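Local coordinates for protein phosphodiesterase (Salpingoeca rosetta, PDB 7D7P) that belongs to the cyclic nucleotide phosphodiesterase family, an all-helical metal-binding fold of the HD superfamily whose site here holds a zinc ion and a magnesium ion, at residues E76-V79 with I80-F83; E129-T132 with E133-L137; D171-V174 with L175-H178; R207-I210 with I211-L215; A220-H223 with T224-K228. All coordinates share one frame; numbering follows the deposited sequence.

Contact 1: residues E76-V79 with I80-F83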
loop_
_atom_site.group_PDB
_atom_site.type_symbol
_atom_site.label_atom_id
_atom_site.label_comp_id
_atom_site.label_asym_id
_atom_site.label_seq_id
_atom_site.Cartn_x
_atom_site.Cartn_y
_atom_site.Cartn_z
ATOM N N GLU A 76 -34.184 18.010 -8.961
ATOM C CA GLU A 76 -34.240 17.782 -7.520
ATOM C C GLU A 76 -33.297 18.704 -6.752
ATOM O O GLU A 76 -33.549 18.998 -5.578
ATOM C CB GLU A 76 -33.941 16.316 -7.212
ATOM C CG GLU A 76 -35.004 15.371 -7.761
ATOM C CD GLU A 76 -34.930 13.980 -7.165
ATOM O OE1 GLU A 76 -35.665 13.093 -7.647
ATOM O OE2 GLU A 76 -34.139 13.771 -6.220
ATOM N N LEU A 77 -32.221 19.171 -7.384
ATOM C CA LEU A 77 -31.336 20.147 -6.757
ATOM C C LEU A 77 -31.859 21.574 -6.861
ATOM O O LEU A 77 -31.190 22.495 -6.380
ATOM C CB LEU A 77 -29.935 20.066 -7.371
ATOM C CG LEU A 77 -29.144 18.809 -7.009
ATOM C CD1 LEU A 77 -27.831 18.754 -7.774
ATOM C CD2 LEU A 77 -28.902 18.755 -5.505
ATOM N N HIS A 78 -33.023 21.771 -7.483
ATOM C CA HIS A 78 -33.749 23.036 -7.570
ATOM C C HIS A 78 -33.068 24.073 -8.457
ATOM O O HIS A 78 -33.459 25.247 -8.429
ATOM C CB HIS A 78 -33.999 23.643 -6.183
ATOM C CG HIS A 78 -34.642 22.697 -5.216
ATOM N ND1 HIS A 78 -35.926 22.222 -5.381
ATOM C CD2 HIS A 78 -34.179 22.138 -4.072
ATOM C CE1 HIS A 78 -36.224 21.409 -4.384
ATOM N NE2 HIS A 78 -35.182 21.341 -3.575
ATOM N N VAL A 79 -32.080 23.679 -9.265
ATOM C CA VAL A 79 -31.389 24.664 -10.095
ATOM C C VAL A 79 -32.265 25.111 -11.259
ATOM O O VAL A 79 -32.107 26.229 -11.767
ATOM C CB VAL A 79 -30.038 24.111 -10.587
ATOM C CG1 VAL A 79 -29.156 23.746 -9.406
ATOM C CG2 VAL A 79 -30.245 22.911 -11.496
ATOM N N ILE A 80 -33.195 24.263 -11.701
ATOM C CA ILE A 80 -34.094 24.644 -12.789
ATOM C C ILE A 80 -34.960 25.827 -12.371
ATOM O O ILE A 80 -35.090 26.815 -13.105
ATOM C CB ILE A 80 -34.950 23.442 -13.226
ATOM C CG1 ILE A 80 -34.075 22.382 -13.897
ATOM C CG2 ILE A 80 -36.066 23.885 -14.163
ATOM C CD1 ILE A 80 -34.842 21.171 -14.390
ATOM N N GLU A 81 -35.555 25.753 -11.180
ATOM C CA GLU A 81 -36.416 26.842 -10.729
ATOM C C GLU A 81 -35.616 28.035 -10.220
ATOM O O GLU A 81 -36.076 29.175 -10.344
ATOM C CB GLU A 81 -37.383 26.344 -9.652
ATOM C CG GLU A 81 -36.731 25.911 -8.355
ATOM C CD GLU A 81 -37.735 25.344 -7.369
ATOM O OE1 GLU A 81 -38.692 24.673 -7.815
ATOM O OE2 GLU A 81 -37.571 25.568 -6.149
ATOM N N GLN A 82 -34.420 27.804 -9.672
ATOM C CA GLN A 82 -33.620 28.911 -9.154
ATOM C C GLN A 82 -33.096 29.807 -10.270
ATOM O O GLN A 82 -32.865 31.000 -10.046
ATOM C CB GLN A 82 -32.454 28.378 -8.317
ATOM C CG GLN A 82 -32.843 27.916 -6.919
ATOM C CD GLN A 82 -33.223 29.063 -6.003
ATOM O OE1 GLN A 82 -32.564 30.104 -5.982
ATOM N NE2 GLN A 82 -34.292 28.877 -5.237
ATOM N N PHE A 83 -32.898 29.262 -11.471
ATOM C CA PHE A 83 -32.406 30.052 -12.593
ATOM C C PHE A 83 -33.410 30.154 -13.735
ATOM O O PHE A 83 -33.036 30.587 -14.833
ATOM C CB PHE A 83 -31.076 29.483 -13.095
ATOM C CG PHE A 83 -29.964 29.589 -12.092
ATOM C CD1 PHE A 83 -29.306 30.791 -11.893
ATOM C CD2 PHE A 83 -29.595 28.493 -11.328
ATOM C CE1 PHE A 83 -28.287 30.896 -10.962
ATOM C CE2 PHE A 83 -28.577 28.590 -10.395
ATOM C CZ PHE A 83 -27.921 29.794 -10.213
#

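Contact 2: residues E129-T132 with E133-L137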
loop_
_atom_site.group_PDB
_atom_site.type_symbol
_atom_site.label_atom_id
_atom_site.label_comp_id
_atom_site.label_asym_id
_atom_site.label_seq_id
_atom_site.Cartn_x
_atom_site.Cartn_y
_atom_site.Cartn_z
ATOM N N GLU A 129 -23.882 23.496 2.755
ATOM C CA GLU A 129 -23.871 24.674 3.610
ATOM C C GLU A 129 -22.812 25.705 3.236
ATOM O O GLU A 129 -22.704 26.727 3.921
ATOM C CB GLU A 129 -23.702 24.256 5.076
ATOM C CG GLU A 129 -24.921 23.530 5.642
ATOM C CD GLU A 129 -25.107 23.758 7.132
ATOM O OE1 GLU A 129 -24.251 24.431 7.744
ATOM O OE2 GLU A 129 -26.109 23.261 7.690
ATOM N N PHE A 130 -22.033 25.483 2.177
ATOM C CA PHE A 130 -21.125 26.521 1.701
ATOM C C PHE A 130 -21.170 26.769 0.200
ATOM O O PHE A 130 -20.835 27.883 -0.221
ATOM C CB PHE A 130 -19.672 26.226 2.122
ATOM C CG PHE A 130 -19.131 24.900 1.646
ATOM C CD1 PHE A 130 -18.627 24.755 0.363
ATOM C CD2 PHE A 130 -19.082 23.812 2.503
ATOM C CE1 PHE A 130 -18.115 23.542 -0.066
ATOM C CE2 PHE A 130 -18.569 22.597 2.080
ATOM C CZ PHE A 130 -18.085 22.463 0.794
ATOM N N ILE A 131 -21.580 25.799 -0.620
ATOM C CA ILE A 131 -21.656 26.032 -2.058
ATOM C C ILE A 131 -22.778 27.019 -2.357
ATOM O O ILE A 131 -23.830 27.016 -1.702
ATOM C CB ILE A 131 -21.850 24.708 -2.820
ATOM C CG1 ILE A 131 -21.503 24.888 -4.300
ATOM C CG2 ILE A 131 -23.275 24.188 -2.683
ATOM C CD1 ILE A 131 -21.587 23.610 -5.110
ATOM N N THR A 132 -22.549 27.886 -3.337
ATOM C CA THR A 132 -23.568 28.834 -3.757
ATOM C C THR A 132 -24.431 28.233 -4.861
ATOM O O THR A 132 -24.104 27.204 -5.458
ATOM C CB THR A 132 -22.935 30.144 -4.234
ATOM O OG1 THR A 132 -22.446 29.982 -5.573
ATOM C CG2 THR A 132 -21.787 30.550 -3.319
ATOM N N GLU A 133 -25.553 28.903 -5.132
ATOM C CA GLU A 133 -26.475 28.429 -6.159
ATOM C C GLU A 133 -25.820 28.425 -7.534
ATOM O O GLU A 133 -25.999 27.480 -8.311
ATOM C CB GLU A 133 -27.732 29.297 -6.170
ATOM C CG GLU A 133 -28.931 28.634 -6.816
ATOM C CD GLU A 133 -29.459 27.479 -5.995
ATOM O OE1 GLU A 133 -29.494 27.600 -4.751
ATOM O OE2 GLU A 133 -29.838 26.449 -6.591
ATOM N N VAL A 134 -25.059 29.473 -7.853
ATOM C CA VAL A 134 -24.405 29.541 -9.156
ATOM C C VAL A 134 -23.325 28.471 -9.267
ATOM O O VAL A 134 -23.193 27.810 -10.305
ATOM C CB VAL A 134 -23.843 30.954 -9.399
ATOM C CG1 VAL A 134 -22.895 30.960 -10.591
ATOM C CG2 VAL A 134 -24.976 31.948 -9.618
ATOM N N GLU A 135 -22.549 28.266 -8.198
ATOM C CA GLU A 135 -21.513 27.238 -8.221
ATOM C C GLU A 135 -22.109 25.839 -8.327
ATOM O O GLU A 135 -21.494 24.952 -8.926
ATOM C CB GLU A 135 -20.631 27.351 -6.975
ATOM C CG GLU A 135 -19.790 28.622 -6.922
ATOM C CD GLU A 135 -19.252 28.916 -5.535
ATOM O OE1 GLU A 135 -19.650 28.221 -4.574
ATOM O OE2 GLU A 135 -18.434 29.852 -5.403
ATOM N N LEU A 136 -23.299 25.625 -7.764
ATOM C CA LEU A 136 -23.955 24.328 -7.895
ATOM C C LEU A 136 -24.325 24.049 -9.346
ATOM O O LEU A 136 -24.062 22.958 -9.865
ATOM C CB LEU A 136 -25.196 24.273 -7.003
ATOM C CG LEU A 136 -26.024 22.989 -7.071
ATOM C CD1 LEU A 136 -25.202 21.790 -6.621
ATOM C CD2 LEU A 136 -27.294 23.125 -6.236
ATOM N N LEU A 137 -24.941 25.029 -10.015
ATOM C CA LEU A 137 -25.240 24.884 -11.436
ATOM C C LEU A 137 -23.967 24.672 -12.246
ATOM O O LEU A 137 -23.950 23.872 -13.188
ATOM C CB LEU A 137 -25.998 26.113 -11.939
ATOM C CG LEU A 137 -26.271 26.208 -13.441
ATOM C CD1 LEU A 137 -27.198 25.088 -13.896
ATOM C CD2 LEU A 137 -26.853 27.572 -13.798
#

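Contact 3: residues D171-V174 with L175-H178. With PEG (di(hydroxyethyl)ether), chain C.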
loop_
_atom_site.group_PDB
_atom_site.type_symbol
_atom_site.label_atom_id
_atom_site.label_comp_id
_atom_site.label_asym_id
_atom_site.label_seq_id
_atom_site.Cartn_x
_atom_site.Cartn_y
_atom_site.Cartn_z
ATOM N N ASP A 171 1.031 22.133 -25.288
ATOM C CA ASP A 171 1.304 20.979 -24.430
ATOM C C ASP A 171 0.729 21.112 -23.024
ATOM O O ASP A 171 0.999 20.255 -22.176
ATOM C CB ASP A 171 2.808 20.682 -24.325
ATOM C CG ASP A 171 3.420 20.266 -25.651
ATOM O OD1 ASP A 171 2.663 19.930 -26.584
ATOM O OD2 ASP A 171 4.666 20.277 -25.759
ATOM N N GLN A 172 -0.057 22.145 -22.746
ATOM C CA GLN A 172 -0.583 22.395 -21.407
ATOM C C GLN A 172 -2.007 21.855 -21.316
ATOM O O GLN A 172 -2.903 22.351 -22.006
ATOM C CB GLN A 172 -0.550 23.889 -21.093
ATOM C CG GLN A 172 0.766 24.568 -21.440
ATOM C CD GLN A 172 1.927 24.034 -20.627
ATOM O OE1 GLN A 172 1.857 23.961 -19.401
ATOM N NE2 GLN A 172 3.004 23.652 -21.308
ATOM N N SER A 173 -2.207 20.854 -20.456
ATOM C CA SER A 173 -3.506 20.216 -20.212
ATOM C C SER A 173 -4.328 20.141 -21.498
ATOM O O SER A 173 -5.426 20.685 -21.600
ATOM C CB SER A 173 -4.284 20.944 -19.113
ATOM O OG SER A 173 -3.653 20.825 -17.847
ATOM N N VAL A 174 -3.754 19.458 -22.491
ATOM C CA VAL A 174 -4.258 19.538 -23.864
ATOM C C VAL A 174 -5.724 19.124 -23.931
ATOM O O VAL A 174 -6.576 19.862 -24.435
ATOM C CB VAL A 174 -3.392 18.680 -24.804
ATOM C CG1 VAL A 174 -3.991 18.641 -26.196
ATOM C CG2 VAL A 174 -1.959 19.214 -24.849
ATOM N N LEU A 175 -6.034 17.928 -23.426
ATOM C CA LEU A 175 -7.401 17.421 -23.512
ATOM C C LEU A 175 -8.359 18.243 -22.661
ATOM O O LEU A 175 -9.461 18.578 -23.109
ATOM C CB LEU A 175 -7.445 15.956 -23.084
ATOM C CG LEU A 175 -6.919 14.934 -24.087
ATOM C CD1 LEU A 175 -6.985 13.543 -23.490
ATOM C CD2 LEU A 175 -7.710 15.011 -25.380
ATOM N N GLU A 176 -7.959 18.564 -21.428
ATOM C CA GLU A 176 -8.848 19.282 -20.518
ATOM C C GLU A 176 -9.159 20.682 -21.034
ATOM O O GLU A 176 -10.294 21.158 -20.906
ATOM C CB GLU A 176 -8.226 19.343 -19.120
ATOM C CG GLU A 176 -8.097 17.986 -18.429
ATOM C CD GLU A 176 -6.978 17.124 -19.004
ATOM O OE1 GLU A 176 -6.022 17.685 -19.583
ATOM O OE2 GLU A 176 -7.060 15.883 -18.886
ATOM N N ASN A 177 -8.166 21.360 -21.614
ATOM C CA ASN A 177 -8.437 22.637 -22.269
ATOM C C ASN A 177 -9.429 22.461 -23.409
ATOM O O ASN A 177 -10.316 23.301 -23.612
ATOM C CB ASN A 177 -7.134 23.249 -22.785
ATOM C CG ASN A 177 -6.493 24.185 -21.784
ATOM O OD1 ASN A 177 -7.138 25.103 -21.277
ATOM N ND2 ASN A 177 -5.216 23.961 -21.494
ATOM N N HIS A 178 -9.299 21.364 -24.155
ATOM C CA HIS A 178 -10.214 21.078 -25.255
ATOM C C HIS A 178 -11.625 20.812 -24.747
ATOM O O HIS A 178 -12.604 21.273 -25.349
ATOM C CB HIS A 178 -9.691 19.882 -26.050
ATOM C CG HIS A 178 -10.556 19.487 -27.205
ATOM N ND1 HIS A 178 -10.898 20.360 -28.213
ATOM C CD2 HIS A 178 -11.124 18.299 -27.524
ATOM C CE1 HIS A 178 -11.650 19.732 -29.100
ATOM N NE2 HIS A 178 -11.804 18.482 -28.704
HETATM C C2 PEG C . -0.075 19.662 -18.253
HETATM O O2 PEG C . -0.398 18.300 -18.248
HETATM C C3 PEG C . 0.045 17.608 -19.381
HETATM C C4 PEG C . -1.079 17.561 -20.415
HETATM O O4 PEG C . -0.788 18.381 -21.516
#

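Contact 4: residues R207-I210 with I211-L215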
loop_
_atom_site.group_PDB
_atom_site.type_symbol
_atom_site.label_atom_id
_atom_site.label_comp_id
_atom_site.label_asym_id
_atom_site.label_seq_id
_atom_site.Cartn_x
_atom_site.Cartn_y
_atom_site.Cartn_z
ATOM N N ARG A 207 -18.333 30.588 -15.043
ATOM C CA ARG A 207 -17.286 30.280 -16.012
ATOM C C ARG A 207 -15.973 29.945 -15.314
ATOM O O ARG A 207 -15.280 28.998 -15.702
ATOM C CB ARG A 207 -17.105 31.456 -16.974
ATOM C CG ARG A 207 -15.968 31.300 -17.971
ATOM C CD ARG A 207 -16.185 32.188 -19.193
ATOM N NE ARG A 207 -15.006 32.262 -20.055
ATOM C CZ ARG A 207 -14.675 31.339 -20.955
ATOM N NH1 ARG A 207 -15.430 30.261 -21.113
ATOM N NH2 ARG A 207 -13.583 31.492 -21.695
ATOM N N ALA A 208 -15.622 30.705 -14.273
ATOM C CA ALA A 208 -14.389 30.436 -13.541
ATOM C C ALA A 208 -14.430 29.071 -12.863
ATOM O O ALA A 208 -13.419 28.360 -12.825
ATOM C CB ALA A 208 -14.140 31.538 -12.513
ATOM N N VAL A 209 -15.591 28.690 -12.324
ATOM C CA VAL A 209 -15.710 27.404 -11.646
ATOM C C VAL A 209 -15.584 26.257 -12.641
ATOM O O VAL A 209 -14.896 25.264 -12.379
ATOM C CB VAL A 209 -17.035 27.336 -10.863
ATOM C CG1 VAL A 209 -17.332 25.908 -10.438
ATOM C CG2 VAL A 209 -16.981 28.251 -9.647
ATOM N N ILE A 210 -16.239 26.375 -13.800
ATOM C CA ILE A 210 -16.195 25.311 -14.799
ATOM C C ILE A 210 -14.778 25.135 -15.333
ATOM O O ILE A 210 -14.283 24.009 -15.459
ATOM C CB ILE A 210 -17.194 25.600 -15.934
ATOM C CG1 ILE A 210 -18.632 25.437 -15.436
ATOM C CG2 ILE A 210 -16.926 24.688 -17.127
ATOM C CD1 ILE A 210 -19.678 25.938 -16.413
ATOM N N ILE A 211 -14.107 26.244 -15.656
ATOM C CA ILE A 211 -12.752 26.166 -16.198
ATOM C C ILE A 211 -11.812 25.514 -15.191
ATOM O O ILE A 211 -11.093 24.558 -15.513
ATOM C CB ILE A 211 -12.253 27.563 -16.610
ATOM C CG1 ILE A 211 -12.995 28.057 -17.856
ATOM C CG2 ILE A 211 -10.743 27.542 -16.854
ATOM C CD1 ILE A 211 -12.764 29.532 -18.162
ATOM N N ASN A 212 -11.811 26.014 -13.952
ATOM C CA ASN A 212 -10.873 25.514 -12.952
ATOM C C ASN A 212 -11.135 24.050 -12.623
ATOM O O ASN A 212 -10.193 23.272 -12.442
ATOM C CB ASN A 212 -10.946 26.365 -11.683
ATOM C CG ASN A 212 -9.916 25.952 -10.644
ATOM O OD1 ASN A 212 -10.219 25.204 -9.713
ATOM N ND2 ASN A 212 -8.690 26.438 -10.802
ATOM N N CYS A 213 -12.404 23.650 -12.547
ATOM C CA CYS A 213 -12.706 22.276 -12.159
ATOM C C CYS A 213 -12.376 21.296 -13.278
ATOM O O CYS A 213 -11.835 20.216 -13.015
ATOM C CB CYS A 213 -14.169 22.157 -11.728
ATOM S SG CYS A 213 -14.491 22.883 -10.092
ATOM N N ILE A 214 -12.674 21.657 -14.531
ATOM C CA ILE A 214 -12.349 20.764 -15.642
ATOM C C ILE A 214 -10.838 20.662 -15.829
ATOM O O ILE A 214 -10.300 19.569 -16.052
ATOM C CB ILE A 214 -13.051 21.227 -16.932
ATOM C CG1 ILE A 214 -14.557 20.969 -16.840
ATOM C CG2 ILE A 214 -12.469 20.514 -18.150
ATOM C CD1 ILE A 214 -15.341 21.458 -18.046
ATOM N N LEU A 215 -10.128 21.790 -15.737
ATOM C CA LEU A 215 -8.675 21.756 -15.872
ATOM C C LEU A 215 -8.026 20.954 -14.753
ATOM O O LEU A 215 -6.953 20.370 -14.948
ATOM C CB LEU A 215 -8.108 23.176 -15.899
ATOM C CG LEU A 215 -8.287 23.981 -17.188
ATOM C CD1 LEU A 215 -7.687 25.369 -17.038
ATOM C CD2 LEU A 215 -7.668 23.255 -18.375
#

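Contact 5: residues A220-H223 with T224-K228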
loop_
_atom_site.group_PDB
_atom_site.type_symbol
_atom_site.label_atom_id
_atom_site.label_comp_id
_atom_site.label_asym_id
_atom_site.label_seq_id
_atom_site.Cartn_x
_atom_site.Cartn_y
_atom_site.Cartn_z
ATOM N N ALA A 220 -2.234 15.016 -14.242
ATOM C CA ALA A 220 -0.942 15.629 -13.956
ATOM C C ALA A 220 -0.998 16.628 -12.807
ATOM O O ALA A 220 0.058 17.005 -12.289
ATOM C CB ALA A 220 -0.404 16.319 -15.212
ATOM N N THR A 221 -2.189 17.063 -12.397
ATOM C CA THR A 221 -2.346 17.969 -11.267
ATOM C C THR A 221 -2.850 17.262 -10.013
ATOM O O THR A 221 -3.198 17.930 -9.034
ATOM C CB THR A 221 -3.293 19.116 -11.634
ATOM O OG1 THR A 221 -4.632 18.616 -11.752
ATOM C CG2 THR A 221 -2.878 19.753 -12.955
ATOM N N HIS A 222 -2.890 15.927 -10.019
ATOM C CA HIS A 222 -3.388 15.181 -8.867
ATOM C C HIS A 222 -2.504 15.398 -7.640
ATOM O O HIS A 222 -3.005 15.672 -6.542
ATOM C CB HIS A 222 -3.484 13.693 -9.215
ATOM C CG HIS A 222 -3.743 12.806 -8.036
ATOM N ND1 HIS A 222 -5.011 12.409 -7.665
ATOM C CD2 HIS A 222 -2.897 12.231 -7.148
ATOM C CE1 HIS A 222 -4.934 11.633 -6.600
ATOM N NE2 HIS A 222 -3.661 11.511 -6.264
ATOM N N HIS A 223 -1.184 15.293 -7.814
ATOM C CA HIS A 223 -0.269 15.373 -6.677
ATOM C C HIS A 223 -0.309 16.751 -6.019
ATOM O O HIS A 223 -0.252 16.857 -4.788
ATOM C CB HIS A 223 1.153 15.028 -7.132
ATOM C CG HIS A 223 2.132 14.860 -6.009
ATOM N ND1 HIS A 223 2.182 13.727 -5.222
ATOM C CD2 HIS A 223 3.103 15.682 -5.545
ATOM C CE1 HIS A 223 3.140 13.860 -4.323
ATOM N NE2 HIS A 223 3.714 15.038 -4.495
ATOM N N THR A 224 -0.409 17.818 -6.818
ATOM C CA THR A 224 -0.441 19.160 -6.238
ATOM C C THR A 224 -1.668 19.357 -5.354
ATOM O O THR A 224 -1.571 19.952 -4.274
ATOM C CB THR A 224 -0.399 20.225 -7.335
ATOM O OG1 THR A 224 -1.622 20.196 -8.083
ATOM C CG2 THR A 224 0.781 19.998 -8.270
ATOM N N LYS A 225 -2.831 18.866 -5.789
ATOM C CA LYS A 225 -4.021 18.983 -4.956
ATOM C C LYS A 225 -3.918 18.107 -3.716
ATOM O O LYS A 225 -4.408 18.488 -2.649
ATOM C CB LYS A 225 -5.272 18.629 -5.762
ATOM C CG LYS A 225 -5.739 19.737 -6.692
ATOM C CD LYS A 225 -7.087 19.409 -7.316
ATOM C CE LYS A 225 -6.982 18.233 -8.275
ATOM N NZ LYS A 225 -6.076 18.526 -9.421
ATOM N N LEU A 226 -3.274 16.943 -3.833
ATOM C CA LEU A 226 -3.115 16.068 -2.677
ATOM C C LEU A 226 -2.223 16.708 -1.617
ATOM O O LEU A 226 -2.506 16.606 -0.417
ATOM C CB LEU A 226 -2.546 14.720 -3.119
ATOM C CG LEU A 226 -2.363 13.666 -2.024
ATOM C CD1 LEU A 226 -3.663 13.422 -1.270
ATOM C CD2 LEU A 226 -1.822 12.372 -2.609
ATOM N N SER A 227 -1.146 17.379 -2.044
ATOM C CA SER A 227 -0.251 18.045 -1.100
ATOM C C SER A 227 -0.955 19.180 -0.368
ATOM O O SER A 227 -0.763 19.361 0.840
ATOM C CB SER A 227 0.987 18.578 -1.825
ATOM O OG SER A 227 1.685 17.552 -2.509
ATOM N N LYS A 228 -1.764 19.964 -1.083
ATOM C CA LYS A 228 -2.464 21.076 -0.445
ATOM C C LYS A 228 -3.522 20.574 0.529
ATOM O O LYS A 228 -3.742 21.181 1.583
ATOM C CB LYS A 228 -3.088 21.981 -1.509
ATOM C CG LYS A 228 -2.069 22.617 -2.444
ATOM C CD LYS A 228 -2.741 23.429 -3.538
ATOM C CE LYS A 228 -1.718 24.000 -4.510
ATOM N NZ LYS A 228 -2.364 24.771 -5.611
HETATM O O HOH W 1 0.770 17.242 -9.637
#

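Contact 1: residues E76-V79 with I80-F83
Val-79 opens the short helix 79-82 and His-78 caps it from just before; their carbonyl groups receive the amides of Gln-82, the last residue of the helix, and of Phe-83 just after it. His-78 O takes the N-H of Gln-82 at 3.0 Å. One residue on, Val-79 O accepts from Phe-83 N at 3.1 Å, the donor standing well above the carbonyl plane. The same oxygen lies near the plane of the Phe-83 ring, at its edge, 3.4 Å from CD2, while Val-79 CB is 4.5 Å from that carbon. On the outer side, Glu-81 swings its CG in between its own backbone N and carbonyl carbon (chi1 66°), so that CG rests 3.3 Å from His-78 O. The extended chain beyond then runs alongside the imidazole, carboxylate and ring planes 37° apart, with Glu-81 OE2 3.8 Å from His-78 ND1. His-78 has a positive phi (70°) and closes the preceding helix in a Schellman motif while standing at the N-cap of the next, so a single residue makes the corner. Val-79 packs against Phe-74 of helix 63-76 and Leu-136 of helix 133-145, and Phe-83 reaches Glu-133 and Val-134 of the latter helix.

Contact 2: residues E129-T132 with E133-L137
A chi1 of 79° turns the hydroxyl of Thr-132 inward over the helix start, while chi1 of -67° and chi2 of 163° send the extended side chain of Glu-135 back toward the threonine backbone. The two residues thereby exchange bonds. Thr-132 OG1 accepts the N-H of Glu-135 at 3.1 Å, nearly straight, and Thr-132 N donates to Glu-135 OE1 at 3.2 Å, reaching that oxygen from above the carboxylate plane. The side chains pass at a slant, leaving Thr-132 CG2 3.4 Å from Glu-135 OE1. A third bond, Leu-136 N to Thr-132 O at 2.9 Å, opens the regular helical pattern. Ile-131 adds the apolar part: it slides past Glu-135 in the opposite direction, CG1 lying 3.7 Å from Glu-135 CB, and its CD1 comes within 4.1 Å of Leu-136 CB. The carboxylate of Glu-135 is buried but well provided for, since OE1 also pairs with Arg-248 and OE2 with Arg-205; these two arginines probably keep it ionised and fix its rotation. Arg-248 belongs to helix 245-260 and Arg-205 to helix 200-215, so the side chain that caps one helix also ties it to two others. Reciprocal bonding between the N-cap residue and the residue three places on is the capping box, here at the start of helix 133-145.

Contact 3: residues D171-V174 with L175-H178
Asn-177 reaches back from the first turn of helix 174-187 to the loop that leads into it, in an all-helical fold where Ser-173 holds the N-cap position. Its backbone N donates to Ser-173 O at 2.8 Å in an almost straight bond. The side-chain ND2 goes one residue further and bonds Gln-172 O at 2.9 Å; the acceptor lies in the plane of the Asn-177 amide, whereas the donor stands above the plane of the carbonyl. A weak bond from ND2 to Ser-173 O accompanies it, so the side chain and the backbone N-H of Asn-177 together hold two successive carbonyls of the loop. Further along the turn, His-178 N bonds Val-174 O at 3.1 Å.

The hydroxyl of Ser-173 makes no capping bond; its partner is Asp-218. Glu-176, bent at chi2 (74°), brings OE1 to 3.7 Å from Ser-173 CB, and Asn-155 holds that oxygen by its ND2. Outside this shell, His-178 NE2 is hydrogen-bonded to Asp-149 OD2, and the magnesium ion lies about 4 Å from the Glu-176 side chain. A di(hydroxyethyl)ether molecule, probably from the crystallisation liquor, lies against the loop, its O4 hydrogen-bonded to Asp-171 O at 2.7 Å.

Contact 4: residues R207-I210 with I211-L215
Arg-207 and Ile-211 lie one turn apart on helix 200-215, a continuous alpha-helix whose last two turns are built from i to i+4 contacts. Four backbone bonds carry it: the amides of Ile-211, Asn-212, Cys-213 and Ile-214 donate to the carbonyls of Arg-207, Ala-208, Val-209 and Ile-210, all at 3.0 to 3.1 Å. Where the helix ends, Thr-217 OG1 bonds Ile-214 O and Asn-216 ND2 bonds Asn-212 O, so carbonyls of the last turn are taken up by side chains just beyond it.

Apolar contacts run along the buried flank. Ile-210 and Ile-214 lie side by side and point the same way, the CG2 branch of the first 3.7 Å from CD1 of the second. Val-209 CG1 meets Cys-213 SG at 4.2 Å, and that sulfur also rests 3.3 Å from Val-209 O. Around this flank, Val-209 packs on Ala-138 of helix 133-145 and on Leu-249 of helix 245-260, while Cys-213 touches Met-139 and Leu-256 of the same two helices.

The remaining contact sets an aliphatic group against a charged one. Arg-207 has CG opposite its backbone N (chi1 176°) and stays extended out to NE, then turns at chi4 (81°), which presents one face of the guanidinium to the Ile-211 side chain. Phe-184 of helix 174-187 makes a cation-pi contact with this arginine and also packs on Ile-211. Centred over that face of the Arg-207 guanidinium sits Ile-211 CD1, 3.8 Å from CZ.

Contact 5: residues A220-H223 with T224-K228
The backbone passes from a short 3-10 turn at Ala-220 and Thr-221 into helix 222-234, with Leu-226 N donating to His-222 O at 3.0 Å and Ser-227 N to His-223 O at 2.9 Å. Thr-221 stands at the N-cap, but its hydroxyl makes no capping bond and turns instead to the carbonyl of Asp-218. Its own carbonyl accepts from two side chains. Thr-224 OG1 donates to Thr-221 O at 2.9 Å, and Lys-225 NZ does so at 3.0 Å; the two donors come from opposite faces of the carbonyl plane, the ammonium nearly overhead, 74° out of it. A weak bond from Lys-225 N completes the group. The lysine gets there by folding back at chi3 (-67°) and chi4 (-62°), which returns its tip to the start of the helix, where Asn-216 OD1 also accepts from it. One turn on, Ser-227 OG bonds His-223 O at 3.1 Å, from the face away from Ser-227 N, and lies over one face of the His-223 ring. A water links the segments on this exposed side, donating to Ala-220 O and accepting from Thr-224 N at 3.1 Å. His-222 and Leu-226 run side by side, with His-222 NE2 4.2 Å from Leu-226 CD2. His-222 ND1 bonds His-257 of helix 245-260, and both His-222 and Leu-226 meet Trp-323 of helix 305-330, so the first turn of helix 222-234 packs against both helices.

The five contacts follow one another along the chain without overlap, each a local contact within or at the end of a helix in this all-helical fold. Contacts 1 and 2 touch, their centres about 11 Å apart, where helix 79-82 lies on the start of helix 133-145. Contact 2 in turn meets contact 4 through Glu-135 and Val-209, and Leu-215 at the far end of contact 4 packs on Ser-173, Glu-176 and Asn-177 of contact 3. Helix 200-215 thus runs from the neighbourhood of contact 2 toward the metal site, the Ile-214 side chain about 7 Å from the magnesium ion. Contact 5 begins the next helix, with nearest atoms about 4 Å from contact 4, whereas contacts 1 and 5 are about 32 Å apart between centres.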